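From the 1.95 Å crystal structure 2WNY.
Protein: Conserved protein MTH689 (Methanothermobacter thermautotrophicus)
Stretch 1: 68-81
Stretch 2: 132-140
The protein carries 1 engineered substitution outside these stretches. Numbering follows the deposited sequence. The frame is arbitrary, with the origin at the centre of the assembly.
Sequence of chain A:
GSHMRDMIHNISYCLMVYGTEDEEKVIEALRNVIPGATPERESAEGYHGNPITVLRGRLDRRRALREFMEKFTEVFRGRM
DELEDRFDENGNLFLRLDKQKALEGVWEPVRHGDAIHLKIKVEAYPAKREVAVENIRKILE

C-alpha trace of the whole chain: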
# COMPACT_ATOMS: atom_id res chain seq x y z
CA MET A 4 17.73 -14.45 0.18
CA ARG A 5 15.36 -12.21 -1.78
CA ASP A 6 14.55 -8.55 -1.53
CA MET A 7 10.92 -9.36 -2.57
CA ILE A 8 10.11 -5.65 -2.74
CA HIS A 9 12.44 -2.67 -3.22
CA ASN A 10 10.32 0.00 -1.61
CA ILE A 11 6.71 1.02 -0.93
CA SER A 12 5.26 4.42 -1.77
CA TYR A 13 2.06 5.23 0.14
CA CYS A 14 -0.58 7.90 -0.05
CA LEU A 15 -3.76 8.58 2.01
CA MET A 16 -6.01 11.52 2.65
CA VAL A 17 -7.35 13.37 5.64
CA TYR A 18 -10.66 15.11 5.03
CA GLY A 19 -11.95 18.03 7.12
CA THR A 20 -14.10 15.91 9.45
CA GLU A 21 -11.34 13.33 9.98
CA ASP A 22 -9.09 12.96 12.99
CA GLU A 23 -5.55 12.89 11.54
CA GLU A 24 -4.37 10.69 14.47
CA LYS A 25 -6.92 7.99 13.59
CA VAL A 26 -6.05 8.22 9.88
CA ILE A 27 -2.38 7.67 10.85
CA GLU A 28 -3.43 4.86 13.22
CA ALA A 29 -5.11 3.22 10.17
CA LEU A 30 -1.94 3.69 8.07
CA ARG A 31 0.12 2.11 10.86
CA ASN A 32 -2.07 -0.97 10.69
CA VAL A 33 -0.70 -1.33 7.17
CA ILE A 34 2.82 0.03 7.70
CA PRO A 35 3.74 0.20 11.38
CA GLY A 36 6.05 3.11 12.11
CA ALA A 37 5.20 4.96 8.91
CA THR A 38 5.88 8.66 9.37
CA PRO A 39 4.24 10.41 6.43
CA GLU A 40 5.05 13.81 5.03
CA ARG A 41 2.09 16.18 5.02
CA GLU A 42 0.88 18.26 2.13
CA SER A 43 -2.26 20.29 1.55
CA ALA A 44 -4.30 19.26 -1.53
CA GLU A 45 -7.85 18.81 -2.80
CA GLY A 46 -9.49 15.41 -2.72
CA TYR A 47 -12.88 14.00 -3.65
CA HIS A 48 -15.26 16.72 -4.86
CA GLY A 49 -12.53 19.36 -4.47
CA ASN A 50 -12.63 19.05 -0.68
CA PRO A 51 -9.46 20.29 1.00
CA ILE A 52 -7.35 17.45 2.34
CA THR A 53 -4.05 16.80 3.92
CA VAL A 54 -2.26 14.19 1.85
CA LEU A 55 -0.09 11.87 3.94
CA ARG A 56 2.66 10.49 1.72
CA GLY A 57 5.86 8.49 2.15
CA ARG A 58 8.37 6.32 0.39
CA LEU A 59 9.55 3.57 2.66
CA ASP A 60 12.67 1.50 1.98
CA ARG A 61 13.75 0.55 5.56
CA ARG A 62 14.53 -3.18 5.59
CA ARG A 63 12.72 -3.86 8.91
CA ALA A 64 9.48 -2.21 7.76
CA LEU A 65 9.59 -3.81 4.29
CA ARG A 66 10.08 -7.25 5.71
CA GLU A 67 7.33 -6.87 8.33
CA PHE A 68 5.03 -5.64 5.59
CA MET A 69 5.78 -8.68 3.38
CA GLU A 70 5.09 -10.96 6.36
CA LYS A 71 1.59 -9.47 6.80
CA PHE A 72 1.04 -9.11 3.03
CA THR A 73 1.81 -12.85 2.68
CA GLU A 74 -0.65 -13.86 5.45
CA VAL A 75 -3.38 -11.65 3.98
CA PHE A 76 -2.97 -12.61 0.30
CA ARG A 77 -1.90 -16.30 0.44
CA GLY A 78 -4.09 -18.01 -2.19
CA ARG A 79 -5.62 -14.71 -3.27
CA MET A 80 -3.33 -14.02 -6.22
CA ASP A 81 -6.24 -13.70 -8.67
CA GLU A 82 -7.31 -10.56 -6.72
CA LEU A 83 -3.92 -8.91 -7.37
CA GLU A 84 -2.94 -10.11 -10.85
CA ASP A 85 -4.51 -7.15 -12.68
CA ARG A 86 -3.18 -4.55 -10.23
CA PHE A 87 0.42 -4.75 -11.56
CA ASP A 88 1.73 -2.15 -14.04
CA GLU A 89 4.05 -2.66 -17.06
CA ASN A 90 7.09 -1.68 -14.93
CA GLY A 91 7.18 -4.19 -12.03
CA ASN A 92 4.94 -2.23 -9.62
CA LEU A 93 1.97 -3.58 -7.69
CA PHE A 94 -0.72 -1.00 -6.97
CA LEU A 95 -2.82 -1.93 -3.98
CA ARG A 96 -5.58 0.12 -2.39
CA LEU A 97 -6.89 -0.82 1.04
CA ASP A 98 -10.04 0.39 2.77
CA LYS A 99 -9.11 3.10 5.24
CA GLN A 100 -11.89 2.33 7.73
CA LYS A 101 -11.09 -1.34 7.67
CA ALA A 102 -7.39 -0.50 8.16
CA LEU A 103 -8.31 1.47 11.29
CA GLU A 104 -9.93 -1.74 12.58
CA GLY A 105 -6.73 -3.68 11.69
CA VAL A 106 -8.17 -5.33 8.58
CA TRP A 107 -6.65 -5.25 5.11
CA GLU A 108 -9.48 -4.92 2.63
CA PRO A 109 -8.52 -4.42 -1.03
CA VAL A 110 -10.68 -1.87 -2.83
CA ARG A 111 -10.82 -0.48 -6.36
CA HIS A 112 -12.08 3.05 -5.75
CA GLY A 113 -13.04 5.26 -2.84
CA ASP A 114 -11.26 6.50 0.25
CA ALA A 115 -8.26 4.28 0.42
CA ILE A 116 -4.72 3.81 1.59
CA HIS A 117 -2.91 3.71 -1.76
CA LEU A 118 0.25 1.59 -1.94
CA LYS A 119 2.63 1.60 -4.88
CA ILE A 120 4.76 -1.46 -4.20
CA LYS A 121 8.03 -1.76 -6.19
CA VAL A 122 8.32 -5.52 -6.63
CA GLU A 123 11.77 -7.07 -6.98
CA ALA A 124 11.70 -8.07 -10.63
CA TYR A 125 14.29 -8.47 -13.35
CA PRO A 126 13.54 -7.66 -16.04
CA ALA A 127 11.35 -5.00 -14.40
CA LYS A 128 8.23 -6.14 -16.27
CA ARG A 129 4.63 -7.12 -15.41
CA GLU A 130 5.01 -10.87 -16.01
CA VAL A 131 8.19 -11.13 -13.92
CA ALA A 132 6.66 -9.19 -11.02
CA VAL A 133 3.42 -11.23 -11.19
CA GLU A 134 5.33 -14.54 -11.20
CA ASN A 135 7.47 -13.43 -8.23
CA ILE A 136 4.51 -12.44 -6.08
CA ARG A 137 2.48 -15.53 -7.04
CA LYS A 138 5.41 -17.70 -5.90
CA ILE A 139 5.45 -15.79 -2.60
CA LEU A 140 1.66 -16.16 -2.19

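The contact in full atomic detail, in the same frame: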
# COMPACT_ATOMS: atom_id res chain seq x y z
N PHE A 68 6.13 -5.81 6.52
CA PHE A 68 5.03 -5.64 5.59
C PHE A 68 4.80 -6.92 4.75
O PHE A 68 3.67 -7.38 4.59
CB PHE A 68 5.29 -4.47 4.66
CG PHE A 68 4.24 -4.32 3.59
CD1 PHE A 68 3.11 -3.54 3.82
CD2 PHE A 68 4.37 -4.99 2.37
CE1 PHE A 68 2.12 -3.41 2.83
CE2 PHE A 68 3.39 -4.86 1.37
CZ PHE A 68 2.26 -4.08 1.60
N MET A 69 5.88 -7.47 4.21
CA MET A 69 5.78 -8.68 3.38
C MET A 69 5.24 -9.87 4.19
O MET A 69 4.48 -10.68 3.67
CB MET A 69 7.11 -9.03 2.73
CG MET A 69 7.49 -8.16 1.51
SD MET A 69 6.16 -8.00 0.26
CE MET A 69 6.08 -9.75 -0.24
N GLU A 70 5.63 -9.94 5.46
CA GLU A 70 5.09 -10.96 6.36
C GLU A 70 3.56 -10.86 6.44
O GLU A 70 2.86 -11.85 6.26
CB GLU A 70 5.66 -10.76 7.76
CG GLU A 70 7.00 -11.38 8.03
CD GLU A 70 7.18 -11.66 9.52
OE1 GLU A 70 6.85 -10.78 10.34
OE2 GLU A 70 7.64 -12.78 9.86
N LYS A 71 3.04 -9.66 6.68
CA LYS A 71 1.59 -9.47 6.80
C LYS A 71 0.91 -9.59 5.43
O LYS A 71 -0.15 -10.21 5.30
CB LYS A 71 1.30 -8.10 7.43
CG LYS A 71 -0.16 -7.67 7.42
CD LYS A 71 -1.00 -8.43 8.42
CE LYS A 71 -2.33 -7.73 8.65
NZ LYS A 71 -2.90 -8.15 9.95
N PHE A 72 1.54 -9.01 4.41
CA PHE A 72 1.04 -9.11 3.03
C PHE A 72 0.87 -10.58 2.63
O PHE A 72 -0.17 -10.97 2.06
CB PHE A 72 2.00 -8.37 2.08
CG PHE A 72 1.67 -8.52 0.62
CD1 PHE A 72 0.91 -7.57 -0.04
CD2 PHE A 72 2.16 -9.60 -0.11
CE1 PHE A 72 0.61 -7.70 -1.40
CE2 PHE A 72 1.87 -9.74 -1.47
CZ PHE A 72 1.10 -8.78 -2.11
N THR A 73 1.87 -11.40 2.95
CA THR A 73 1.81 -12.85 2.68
C THR A 73 0.67 -13.56 3.41
O THR A 73 -0.01 -14.40 2.81
CB THR A 73 3.17 -13.55 2.97
OG1 THR A 73 4.20 -12.89 2.22
CG2 THR A 73 3.15 -15.02 2.57
N GLU A 74 0.45 -13.24 4.69
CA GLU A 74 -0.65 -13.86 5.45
C GLU A 74 -2.00 -13.47 4.83
O GLU A 74 -2.87 -14.32 4.61
CB GLU A 74 -0.64 -13.43 6.92
CG GLU A 74 0.64 -13.71 7.67
CD GLU A 74 0.75 -12.91 8.97
OE1 GLU A 74 -0.09 -12.02 9.23
OE2 GLU A 74 1.70 -13.18 9.74
N VAL A 75 -2.14 -12.19 4.53
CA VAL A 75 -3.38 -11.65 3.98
C VAL A 75 -3.70 -12.27 2.61
O VAL A 75 -4.81 -12.75 2.39
CB VAL A 75 -3.33 -10.09 3.89
CG1 VAL A 75 -4.52 -9.52 3.12
CG2 VAL A 75 -3.28 -9.47 5.30
N PHE A 76 -2.72 -12.32 1.71
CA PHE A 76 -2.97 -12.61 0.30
C PHE A 76 -2.58 -14.01 -0.20
O PHE A 76 -2.73 -14.30 -1.40
CB PHE A 76 -2.37 -11.49 -0.57
CG PHE A 76 -3.08 -10.18 -0.40
CD1 PHE A 76 -4.44 -10.08 -0.70
CD2 PHE A 76 -2.40 -9.06 0.09
CE1 PHE A 76 -5.12 -8.88 -0.54
CE2 PHE A 76 -3.07 -7.83 0.26
CZ PHE A 76 -4.43 -7.74 -0.05
N ARG A 77 -2.12 -14.87 0.71
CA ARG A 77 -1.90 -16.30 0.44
C ARG A 77 -3.16 -16.84 -0.23
O ARG A 77 -4.26 -16.65 0.29
CB ARG A 77 -1.64 -17.03 1.78
CG ARG A 77 -1.59 -18.58 1.76
CD ARG A 77 -0.27 -19.14 1.23
NE ARG A 77 0.90 -18.62 1.93
CZ ARG A 77 2.17 -18.85 1.57
NH1 ARG A 77 2.45 -19.61 0.51
NH2 ARG A 77 3.16 -18.32 2.28
N GLY A 78 -2.99 -17.44 -1.41
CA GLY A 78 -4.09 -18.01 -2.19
C GLY A 78 -5.09 -17.01 -2.75
O GLY A 78 -6.18 -17.39 -3.17
N ARG A 79 -4.73 -15.74 -2.76
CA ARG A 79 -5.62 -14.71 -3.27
C ARG A 79 -4.95 -13.96 -4.42
O ARG A 79 -5.17 -12.75 -4.61
CB ARG A 79 -6.01 -13.76 -2.13
CG ARG A 79 -6.98 -14.36 -1.12
CD ARG A 79 -7.20 -13.46 0.06
NE ARG A 79 -7.89 -12.23 -0.32
CZ ARG A 79 -8.21 -11.24 0.52
NH1 ARG A 79 -7.90 -11.33 1.81
NH2 ARG A 79 -8.85 -10.17 0.08
N MET A 80 -4.14 -14.67 -5.19
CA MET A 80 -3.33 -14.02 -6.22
C MET A 80 -4.22 -13.43 -7.32
O MET A 80 -3.95 -12.35 -7.83
CB MET A 80 -2.27 -14.96 -6.79
CG MET A 80 -1.34 -14.33 -7.83
SD MET A 80 -0.35 -12.93 -7.24
CE MET A 80 0.28 -12.31 -8.80
N ASP A 81 -5.31 -14.13 -7.63
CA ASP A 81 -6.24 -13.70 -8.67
C ASP A 81 -6.87 -12.32 -8.37
O ASP A 81 -7.36 -11.65 -9.29
CB ASP A 81 -7.31 -14.76 -8.89
CG ASP A 81 -8.25 -14.91 -7.71
OD1 ASP A 81 -7.83 -14.66 -6.55
OD2 ASP A 81 -9.41 -15.28 -7.94
N ALA A 132 7.17 -9.62 -12.31
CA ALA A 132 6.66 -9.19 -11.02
C ALA A 132 5.50 -10.09 -10.55
O ALA A 132 5.50 -10.55 -9.41
CB ALA A 132 6.23 -7.73 -11.07
N VAL A 133 4.55 -10.33 -11.45
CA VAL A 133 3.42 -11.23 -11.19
C VAL A 133 3.91 -12.62 -10.74
O VAL A 133 3.49 -13.12 -9.69
CB VAL A 133 2.52 -11.36 -12.46
CG1 VAL A 133 1.58 -12.56 -12.36
CG2 VAL A 133 1.73 -10.07 -12.69
N GLU A 134 4.80 -13.22 -11.53
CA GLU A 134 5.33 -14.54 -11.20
C GLU A 134 5.97 -14.57 -9.81
O GLU A 134 5.73 -15.49 -9.03
CB GLU A 134 6.33 -15.04 -12.26
CG GLU A 134 7.01 -16.38 -11.93
CD GLU A 134 6.03 -17.53 -11.70
OE1 GLU A 134 4.84 -17.43 -12.09
OE2 GLU A 134 6.45 -18.56 -11.13
N ASN A 135 6.75 -13.53 -9.51
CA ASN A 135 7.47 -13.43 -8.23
C ASN A 135 6.54 -13.36 -7.03
O ASN A 135 6.78 -14.01 -6.01
CB ASN A 135 8.42 -12.24 -8.25
CG ASN A 135 9.65 -12.49 -9.08
OD1 ASN A 135 9.90 -13.60 -9.54
ND2 ASN A 135 10.43 -11.44 -9.31
N ILE A 136 5.48 -12.57 -7.16
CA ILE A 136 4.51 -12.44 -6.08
C ILE A 136 3.66 -13.71 -5.93
O ILE A 136 3.39 -14.16 -4.80
CB ILE A 136 3.61 -11.17 -6.26
CG1 ILE A 136 4.46 -9.87 -6.23
CG2 ILE A 136 2.47 -11.14 -5.22
CD1 ILE A 136 5.16 -9.55 -4.89
N ARG A 137 3.27 -14.31 -7.06
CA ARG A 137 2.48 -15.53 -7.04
C ARG A 137 3.22 -16.65 -6.30
O ARG A 137 2.64 -17.39 -5.49
CB ARG A 137 2.11 -15.96 -8.46
CG ARG A 137 1.07 -17.09 -8.54
CD ARG A 137 1.17 -17.85 -9.85
NE ARG A 137 2.53 -18.36 -10.05
CZ ARG A 137 3.03 -19.47 -9.50
NH1 ARG A 137 2.29 -20.23 -8.70
NH2 ARG A 137 4.28 -19.82 -9.75
N LYS A 138 4.52 -16.76 -6.59
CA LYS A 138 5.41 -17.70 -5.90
C LYS A 138 5.41 -17.44 -4.39
O LYS A 138 5.37 -18.39 -3.58
CB LYS A 138 6.83 -17.60 -6.46
CG LYS A 138 7.82 -18.63 -5.92
CD LYS A 138 7.43 -20.05 -6.31
CE LYS A 138 8.33 -21.08 -5.65
NZ LYS A 138 7.85 -22.47 -5.91
N ILE A 139 5.44 -16.17 -4.01
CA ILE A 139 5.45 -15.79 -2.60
C ILE A 139 4.10 -16.11 -1.94
O ILE A 139 4.07 -16.57 -0.79
CB ILE A 139 5.86 -14.30 -2.40
CG1 ILE A 139 7.36 -14.12 -2.74
CG2 ILE A 139 5.57 -13.83 -0.97
CD1 ILE A 139 7.80 -12.63 -2.99
N LEU A 140 3.01 -15.90 -2.68
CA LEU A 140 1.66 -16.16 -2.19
C LEU A 140 1.22 -17.62 -2.31
O LEU A 140 0.10 -17.96 -1.89
CB LEU A 140 0.66 -15.25 -2.90
CG LEU A 140 0.84 -13.75 -2.64
CD1 LEU A 140 -0.25 -12.94 -3.34
CD2 LEU A 140 0.91 -13.43 -1.13

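The two stretches bring together helix 68-76, with the turn that follows it, and helix 132-139 near the C-terminal end of the chain. The helix axes cross steeply, with 79° between their N-to-C directions, and come no closer than 11.0 Å. The backbones come closest where the first helix ends, while M69, F72 and T73 reach the second helix from the body of the first. The backbones are nearest at the CA atoms of R77 and L140, 4.4 Å apart, and from there M80 runs beside the second helix, its CA lying 6.1 Å from the CA of R137. In all, 579 Å² of surface is buried between the two stretches.

The polar link is made by backbone atoms. R77 is the first residue after the helix to leave helical geometry, and it lies in a type II turn that runs from F76 to R79, closed by a hydrogen bond from R79 N to F76 O (2.8 Å). G78, at positive phi, a conformation that favours glycine, occupies the third position of this turn. Its amide is left free to point outward, and G78 N donates a hydrogen bond to L140 O at 3.2 Å and a nearly straight 160°. The same carbonyl receives a CA-H...O contact from R77, with 3.5 Å between R77 CA and L140 O, so the turn approaches it through two successive residues. The R77 side chain starts away from the second stretch but curls back: its CD lies 3.4 Å from L140 O, and the guanidinium places one face against I139 O, with NH2 3.6 Å from that oxygen. This is a packing contact of a flat cation with a carbonyl.

Apolar packing supplies most of the remaining contact, and L140 and M80 give up the most area. L140 is held among side chains of the first stretch: its CD2 lies 3.8 Å from F72 CE2, while its CD1 is 3.8 Å from F76 CB and 3.9 Å from M80 SD. The F72 ring also meets I136, whose CG2 sits at the ring edge, 4.0 Å from F72 CE2. M80 points toward the second helix and reaches along it. Its SD lies 3.9 Å from I136 CG2, its CG 3.7 Å from R137 CG, and its CE 3.8 Å from V133 CG1. The flexible, unbranched thioether thus touches residues on successive turns of the helix. Farther back along the first helix, M69 CE approaches I139 CG2 at 4.2 Å.

Polar groups beside this apolar surface are satisfied locally, by a hydrogen bond in the first stretch and a salt bridge in the second. T73 OG1 donates to M69 O at 2.7 Å, one turn back in its own helix, so that the hydroxyl is already bonded where it packs 3.6 Å from I139 CG2. R137 contributes its aliphatic CG to M80, whereas its guanidinium leads away and forms a salt bridge with E134, with R137 NH2 2.9 Å from E134 OE2 and R137 NE donating to E134 OE1 at 3.2 Å.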